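Cytosolic phospholipase A2 delta (Homo sapiens, PDB 5IZ5) hydrolyses the sn-2 ester of membrane glycerophospholipids in a calcium-dependent manner, with a preference for linoleic acid at that position. Local coordinates at residues V327-T332 against G353-V358; L670-S675 against Q802-A807; R31-R36 against D139-M144. The protein carries 3 engineered substitutions. All blocks are in the same frame, centred on the assembly; numbering follows the deposited sequence.

Contact 1: residues V327-T332 against G353-V358; sequences VGIMAT and GLLDCV
Ile329 lays the outer end of its side chain against the two methyls of Val358, and the two side chains cross at about a right angle. Its CG1 stands 3.9 Å from Val358 CG1, while its CD1 touches both Val358 methyls and then runs on to Leu355, where Ile329 CD1 meets Leu355 CD1 at 4.2 Å. The long branch makes this reach possible: CG1 lies anti to the carbonyl carbon (chi1 -69°), and CD1 extends beyond it toward the loop. Leu355 starts off pointing away from the strand, yet its branched end comes back to meet the tip of the isoleucine. At the start of the strand, Val327 directs its CB at the loop backbone, 3.5 Å from Cys357 O, and Val327 CG1 lies 4.3 Å from Val358 CG2. A water joins the two backbones here, accepting from Val327 N at 2.9 Å and donating to Cys357 O at 2.7 Å, so that both polar atoms have a partner beside the apolar patch. Val327, Ile329 and Val358 all have extended backbones, a conformation that beta-branched residues favour. Gly353, with positive phi, ends the preceding helix in a Schellman motif, and the 3-10 turn 355-357 follows. The loop 353-358 links helix 335-351 to strand 360-363, which pairs in parallel with strand 327-331, a beta-alpha-beta crossover: Leu346 and Leu349 of that helix cover Ile329, helix 292-313 packs on Cys357, and Leu804 of helix 797-810 reaches Val327.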
# COMPACT_ATOMS: atom_id res chain seq x y z
N VAL B 327 -4.08 -13.78 20.59
CA VAL B 327 -5.15 -12.81 20.79
C VAL B 327 -4.82 -11.51 20.06
O VAL B 327 -3.70 -11.02 20.13
CB VAL B 327 -5.35 -12.50 22.29
CG1 VAL B 327 -6.42 -11.44 22.49
CG2 VAL B 327 -5.70 -13.77 23.06
N GLY B 328 -5.81 -10.96 19.36
CA GLY B 328 -5.65 -9.71 18.63
C GLY B 328 -6.68 -8.67 19.03
O GLY B 328 -7.81 -9.01 19.37
N ILE B 329 -6.26 -7.41 19.05
CA ILE B 329 -7.17 -6.28 19.12
C ILE B 329 -7.27 -5.70 17.72
O ILE B 329 -6.24 -5.50 17.07
CB ILE B 329 -6.61 -5.13 19.98
CG1 ILE B 329 -6.56 -5.51 21.46
CG2 ILE B 329 -7.48 -3.89 19.83
CD1 ILE B 329 -5.70 -4.60 22.30
N MET B 330 -8.49 -5.39 17.30
CA MET B 330 -8.75 -4.89 15.96
C MET B 330 -9.65 -3.66 16.07
O MET B 330 -10.77 -3.75 16.59
CB MET B 330 -9.44 -6.03 15.22
CG MET B 330 -10.09 -5.77 13.88
SD MET B 330 -10.63 -7.36 13.23
CE MET B 330 -12.42 -7.37 13.49
N ALA B 331 -9.13 -2.52 15.64
CA ALA B 331 -9.83 -1.24 15.77
C ALA B 331 -10.23 -0.73 14.40
O ALA B 331 -9.51 -0.95 13.42
CB ALA B 331 -8.93 -0.23 16.48
N THR B 332 -11.38 -0.06 14.35
CA THR B 332 -11.87 0.54 13.11
C THR B 332 -11.46 2.01 13.07
O THR B 332 -10.77 2.51 13.96
CB THR B 332 -13.42 0.47 13.01
OG1 THR B 332 -14.01 1.35 13.98
CG2 THR B 332 -13.92 -0.95 13.23
N GLY B 353 -5.52 -6.42 33.53
CA GLY B 353 -4.35 -7.27 33.33
C GLY B 353 -4.43 -8.11 32.08
O GLY B 353 -3.73 -9.11 31.97
N LEU B 354 -5.27 -7.72 31.12
CA LEU B 354 -5.47 -8.51 29.91
C LEU B 354 -4.73 -7.97 28.69
O LEU B 354 -4.62 -8.65 27.67
CB LEU B 354 -6.97 -8.64 29.61
CG LEU B 354 -7.79 -9.32 30.70
CD1 LEU B 354 -9.26 -9.28 30.34
CD2 LEU B 354 -7.35 -10.76 30.91
N LEU B 355 -4.19 -6.75 28.79
CA LEU B 355 -3.39 -6.18 27.71
C LEU B 355 -2.15 -7.04 27.45
O LEU B 355 -1.76 -7.24 26.29
CB LEU B 355 -2.99 -4.74 28.04
CG LEU B 355 -2.35 -3.89 26.93
CD1 LEU B 355 -3.17 -3.92 25.64
CD2 LEU B 355 -2.18 -2.45 27.41
N ASP B 356 -1.55 -7.58 28.52
CA ASP B 356 -0.40 -8.48 28.41
C ASP B 356 -0.73 -9.82 27.75
O ASP B 356 0.18 -10.57 27.39
CB ASP B 356 0.24 -8.73 29.78
CG ASP B 356 0.94 -7.51 30.36
OD1 ASP B 356 1.30 -6.59 29.60
OD2 ASP B 356 1.14 -7.46 31.59
N CYS B 357 -2.01 -10.15 27.61
CA CYS B 357 -2.43 -11.34 26.88
C CYS B 357 -2.58 -11.12 25.37
O CYS B 357 -2.85 -12.07 24.63
CB CYS B 357 -3.75 -11.87 27.44
SG CYS B 357 -3.74 -12.22 29.22
N VAL B 358 -2.40 -9.88 24.90
CA VAL B 358 -2.63 -9.55 23.49
C VAL B 358 -1.34 -9.65 22.67
O VAL B 358 -0.33 -9.06 23.04
CB VAL B 358 -3.20 -8.13 23.34
CG1 VAL B 358 -3.42 -7.78 21.87
CG2 VAL B 358 -4.50 -8.00 24.12
O HOH W 1 -2.03 -13.69 22.60

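Contact 2: residues L670-S675 against Q802-A807; sequences LDLILS and QALRTA
Leu672 presses the fork of its side chain between Ala803 and Leu804. Its CD1 rests 3.9 Å from Ala803 CB, and its other methyl, CD2, meets Leu804 CD2 at 3.8 Å while also touching Ala803 CB. The two leucine side chains cross at about a right angle. One turn further along the helix, Ala807 CB faces Asp671 and Leu672: Asp671 CB is 4.2 Å away from Ala807 CB, and Leu672 CB is slightly farther off.

In Leu672, CG lies anti to the backbone N (chi1 172°), on the helix side, and chi2 near 65° then sets CD1 and CD2 against Ala803 and Leu804. Ala803 and Ala807, four residues apart, both turn toward the strand, and their single methyls let the leucine and the aspartate CB come up to the helix surface. Leu804 sets out in the other direction, but its end swings back to Leu672, and it also touches Val327 and Leu354. The axes of strand 672-675 and helix 802-807 run nearly antiparallel, at 155°, and come within 9.6 Å of each other.

In the next shell, Ile730 of the neighbouring parallel strand 730-734 packs on Leu672, and Leu732 packs on Ala803. Asp671 offers the helix only its CB; its carboxylate turns elsewhere, OD2 accepting a hydrogen bond from Val326 N. On the helix itself, Thr806 OG1 donates to Gln802 O at 3.0 Å. That carbonyl also receives Thr806 N, and the two donors arrive from opposite faces of its plane.

Between strand and helix, then, the contact is wholly apolar: helix 797-810 packs on the catalytic domain's sheet here through aliphatic carbons alone, whereas the one nearby carboxylate ties Asp671 to the backbone at Val326, next to strand 327-331.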
# COMPACT_ATOMS: atom_id res chain seq x y z
N LEU B 670 -4.92 -16.40 14.39
CA LEU B 670 -5.63 -15.82 15.52
C LEU B 670 -6.69 -16.76 16.07
O LEU B 670 -7.44 -17.39 15.32
CB LEU B 670 -6.22 -14.45 15.18
CG LEU B 670 -5.14 -13.41 15.44
CD1 LEU B 670 -4.42 -13.04 14.16
CD2 LEU B 670 -5.70 -12.19 16.15
N ASP B 671 -6.72 -16.84 17.40
CA ASP B 671 -7.69 -17.65 18.13
C ASP B 671 -8.82 -16.78 18.66
O ASP B 671 -9.97 -17.18 18.62
CB ASP B 671 -6.99 -18.37 19.29
CG ASP B 671 -5.91 -19.31 18.80
OD1 ASP B 671 -6.24 -20.22 18.02
OD2 ASP B 671 -4.74 -19.13 19.19
N LEU B 672 -8.47 -15.60 19.17
CA LEU B 672 -9.46 -14.65 19.66
C LEU B 672 -9.16 -13.25 19.15
O LEU B 672 -8.01 -12.82 19.17
CB LEU B 672 -9.47 -14.65 21.19
CG LEU B 672 -10.31 -13.58 21.88
CD1 LEU B 672 -11.78 -13.79 21.58
CD2 LEU B 672 -10.07 -13.59 23.38
N ILE B 673 -10.19 -12.55 18.70
CA ILE B 673 -10.06 -11.15 18.29
C ILE B 673 -11.03 -10.29 19.08
O ILE B 673 -12.24 -10.54 19.08
CB ILE B 673 -10.36 -10.97 16.78
CG1 ILE B 673 -9.37 -11.79 15.95
CG2 ILE B 673 -10.26 -9.50 16.40
CD1 ILE B 673 -9.79 -11.96 14.51
N LEU B 674 -10.50 -9.28 19.77
CA LEU B 674 -11.34 -8.27 20.40
C LEU B 674 -11.54 -7.17 19.37
O LEU B 674 -10.60 -6.45 19.03
CB LEU B 674 -10.69 -7.72 21.67
CG LEU B 674 -10.20 -8.76 22.68
CD1 LEU B 674 -9.65 -8.08 23.92
CD2 LEU B 674 -11.31 -9.73 23.07
N SER B 675 -12.78 -7.06 18.88
CA SER B 675 -13.14 -6.12 17.83
C SER B 675 -13.75 -4.87 18.44
O SER B 675 -14.84 -4.91 19.02
CB SER B 675 -14.15 -6.77 16.88
OG SER B 675 -14.74 -5.81 16.02
N GLN B 802 -13.96 -15.77 29.68
CA GLN B 802 -14.61 -16.95 29.10
C GLN B 802 -14.08 -17.26 27.70
O GLN B 802 -13.80 -18.41 27.39
CB GLN B 802 -16.12 -16.78 29.07
CG GLN B 802 -16.87 -18.05 28.69
CD GLN B 802 -18.26 -17.77 28.15
OE1 GLN B 802 -19.01 -17.00 28.75
NE2 GLN B 802 -18.61 -18.39 27.02
N ALA B 803 -13.96 -16.24 26.86
CA ALA B 803 -13.45 -16.42 25.50
C ALA B 803 -12.00 -16.86 25.53
O ALA B 803 -11.59 -17.73 24.77
CB ALA B 803 -13.60 -15.15 24.69
N LEU B 804 -11.22 -16.26 26.44
CA LEU B 804 -9.84 -16.67 26.63
C LEU B 804 -9.74 -18.15 27.03
O LEU B 804 -8.88 -18.87 26.51
CB LEU B 804 -9.14 -15.79 27.67
CG LEU B 804 -8.76 -14.39 27.18
CD1 LEU B 804 -8.42 -13.48 28.34
CD2 LEU B 804 -7.61 -14.45 26.18
N ARG B 805 -10.62 -18.60 27.92
CA ARG B 805 -10.66 -20.01 28.32
C ARG B 805 -10.98 -20.91 27.13
O ARG B 805 -10.34 -21.94 26.95
CB ARG B 805 -11.67 -20.26 29.44
CG ARG B 805 -11.22 -19.75 30.79
CD ARG B 805 -12.15 -20.19 31.90
NE ARG B 805 -11.71 -19.65 33.19
CZ ARG B 805 -10.68 -20.12 33.89
NH1 ARG B 805 -9.97 -21.16 33.47
NH2 ARG B 805 -10.36 -19.54 35.04
N THR B 806 -11.98 -20.53 26.34
CA THR B 806 -12.35 -21.28 25.15
C THR B 806 -11.20 -21.30 24.14
O THR B 806 -10.89 -22.34 23.57
CB THR B 806 -13.59 -20.70 24.48
OG1 THR B 806 -14.62 -20.51 25.45
CG2 THR B 806 -14.09 -21.63 23.38
N ALA B 807 -10.58 -20.14 23.93
CA ALA B 807 -9.43 -20.03 23.04
C ALA B 807 -8.33 -20.97 23.50
O ALA B 807 -7.68 -21.63 22.68
CB ALA B 807 -8.91 -18.60 23.00

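Contact 3: residues R31-R36 against D139-M144; sequences RVLEAR and DVEFLM
A classic beta bulge interrupts the antiparallel pairing of strands 21-36 and 137-146, with Leu33 and Glu34 both facing Asp139. Leu33 N donates to Asp139 O, and Asp139 N to Glu34 O at 2.8 Å. Beyond the bulge, Arg31 N meets Glu141 O at 2.8 Å, almost straight (178°), and Glu141 N returns a bond to Arg31 O. The pair belongs to the sheet of the N-terminal C2 domain, the module that associates with membranes when calcium binds. Valines suit its buried face: Trp76 packs on Val32 and Phe128 on Val140. Charged Arg31, Glu34, Asp139 and Glu141 suit the other, partly exposed face, and the end of Arg36 comes over to it. Arg36 grips the Asp139 carboxylate end-on, NH1 to OD2 at 2.8 Å and NH2 to OD1 at 3.1 Å, both from above the carboxylate plane. Glu34 CG sits between its backbone N and carbonyl carbon (chi1 65°), side by side with Asp139; Glu34 OE2 takes a bent, salt-bridged bond from Arg36 NH1 (2.9 Å, 134°), probably easing repulsion between the acids. Glu137 and Thr127 add partners to Arg36 and Asp139. Arg31 CD touches Glu141 OE2, but Arg31 NE stays 4.4 Å from it, beyond a salt bridge; Glu141 OE1 pairs with Arg125.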
# COMPACT_ATOMS: atom_id res chain seq x y z
N ARG B 31 6.13 -13.03 -36.29
CA ARG B 31 6.08 -12.53 -37.67
C ARG B 31 4.77 -11.80 -37.93
O ARG B 31 3.71 -12.43 -38.05
CB ARG B 31 6.27 -13.68 -38.67
CG ARG B 31 6.43 -13.22 -40.11
CD ARG B 31 6.80 -14.37 -41.05
NE ARG B 31 8.20 -14.78 -40.90
CZ ARG B 31 9.25 -14.11 -41.37
NH1 ARG B 31 9.09 -12.96 -42.03
NH2 ARG B 31 10.48 -14.58 -41.18
N VAL B 32 4.86 -10.48 -38.03
CA VAL B 32 3.70 -9.63 -38.32
C VAL B 32 3.47 -9.66 -39.83
O VAL B 32 4.27 -9.12 -40.59
CB VAL B 32 3.94 -8.17 -37.85
CG1 VAL B 32 2.74 -7.28 -38.16
CG2 VAL B 32 4.24 -8.15 -36.35
N LEU B 33 2.38 -10.29 -40.25
CA LEU B 33 2.12 -10.50 -41.68
C LEU B 33 1.39 -9.32 -42.31
O LEU B 33 1.96 -8.57 -43.10
CB LEU B 33 1.33 -11.79 -41.89
CG LEU B 33 2.03 -13.09 -41.47
CD1 LEU B 33 1.05 -14.25 -41.48
CD2 LEU B 33 3.22 -13.37 -42.39
N GLU B 34 0.12 -9.16 -41.95
CA GLU B 34 -0.75 -8.17 -42.58
C GLU B 34 -1.97 -7.88 -41.72
O GLU B 34 -2.26 -8.63 -40.79
CB GLU B 34 -1.20 -8.66 -43.95
CG GLU B 34 -2.09 -9.89 -43.91
CD GLU B 34 -2.58 -10.31 -45.29
OE1 GLU B 34 -1.74 -10.60 -46.15
OE2 GLU B 34 -3.81 -10.35 -45.50
N ALA B 35 -2.67 -6.80 -42.06
CA ALA B 35 -3.93 -6.47 -41.42
C ALA B 35 -4.97 -6.11 -42.48
O ALA B 35 -4.61 -5.78 -43.62
CB ALA B 35 -3.74 -5.31 -40.45
N ARG B 36 -6.24 -6.18 -42.11
CA ARG B 36 -7.34 -5.91 -43.03
C ARG B 36 -8.44 -5.07 -42.38
O ARG B 36 -8.69 -5.17 -41.18
CB ARG B 36 -7.96 -7.22 -43.51
CG ARG B 36 -7.06 -8.08 -44.38
CD ARG B 36 -7.70 -9.43 -44.67
NE ARG B 36 -7.84 -10.22 -43.45
CZ ARG B 36 -6.93 -11.06 -42.96
NH1 ARG B 36 -5.76 -11.24 -43.58
NH2 ARG B 36 -7.18 -11.73 -41.84
N ASP B 139 -3.08 -10.58 -38.95
CA ASP B 139 -2.47 -11.91 -39.10
C ASP B 139 -1.04 -11.92 -38.58
O ASP B 139 -0.21 -11.11 -39.02
CB ASP B 139 -2.47 -12.36 -40.56
CG ASP B 139 -3.85 -12.77 -41.04
OD1 ASP B 139 -4.80 -12.84 -40.22
OD2 ASP B 139 -3.98 -13.02 -42.26
N VAL B 140 -0.76 -12.83 -37.66
CA VAL B 140 0.56 -12.98 -37.06
C VAL B 140 0.90 -14.46 -36.96
O VAL B 140 0.01 -15.29 -36.81
CB VAL B 140 0.60 -12.37 -35.64
CG1 VAL B 140 2.02 -12.36 -35.09
CG2 VAL B 140 0.03 -10.95 -35.65
N GLU B 141 2.19 -14.78 -37.04
CA GLU B 141 2.65 -16.15 -36.74
C GLU B 141 3.73 -16.18 -35.68
O GLU B 141 4.61 -15.32 -35.64
CB GLU B 141 3.04 -16.95 -37.98
CG GLU B 141 3.48 -16.17 -39.21
CD GLU B 141 3.66 -17.07 -40.42
OE1 GLU B 141 3.23 -18.24 -40.39
OE2 GLU B 141 4.24 -16.60 -41.42
N PHE B 142 3.63 -17.19 -34.81
CA PHE B 142 4.52 -17.34 -33.67
C PHE B 142 5.29 -18.65 -33.76
O PHE B 142 4.71 -19.70 -34.02
CB PHE B 142 3.71 -17.36 -32.37
CG PHE B 142 2.92 -16.12 -32.13
CD1 PHE B 142 3.49 -15.04 -31.47
CD2 PHE B 142 1.60 -16.02 -32.57
CE1 PHE B 142 2.76 -13.89 -31.25
CE2 PHE B 142 0.86 -14.87 -32.35
CZ PHE B 142 1.44 -13.80 -31.69
N LEU B 143 6.61 -18.58 -33.55
CA LEU B 143 7.41 -19.79 -33.42
C LEU B 143 8.30 -19.70 -32.20
O LEU B 143 9.11 -18.77 -32.07
CB LEU B 143 8.27 -20.04 -34.66
CG LEU B 143 9.06 -21.36 -34.60
CD1 LEU B 143 8.16 -22.57 -34.83
CD2 LEU B 143 10.22 -21.35 -35.58
N MET B 144 8.14 -20.67 -31.31
CA MET B 144 8.94 -20.76 -30.11
C MET B 144 9.97 -21.86 -30.29
O MET B 144 9.63 -23.00 -30.63
CB MET B 144 8.04 -21.09 -28.93
CG MET B 144 8.73 -20.98 -27.58
SD MET B 144 8.83 -19.28 -26.99
CE MET B 144 7.14 -18.99 -26.44

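How the contacts relate
Along the chain, contact 3 closes first, contact 1 follows, and contact 2 comes last. Contacts 1 and 2 are neighbours, their centres 10 Å apart, in the mixed sheet of the catalytic domain: strands 327-331 and 672-676 run parallel beside each other, probably joined by Gly328 N to Leu672 O and Gly328 O to Leu674 N. Val327 CG2 also packs on Leu804 CD2, so the C-terminal helix 797-810 reaches both. Contact 3 sits in the C2 domain, on the other side of the chain's centre, about 61 and 62 Å away between centres, consistent with membrane association and hydrolysis lying in different domains of one chain.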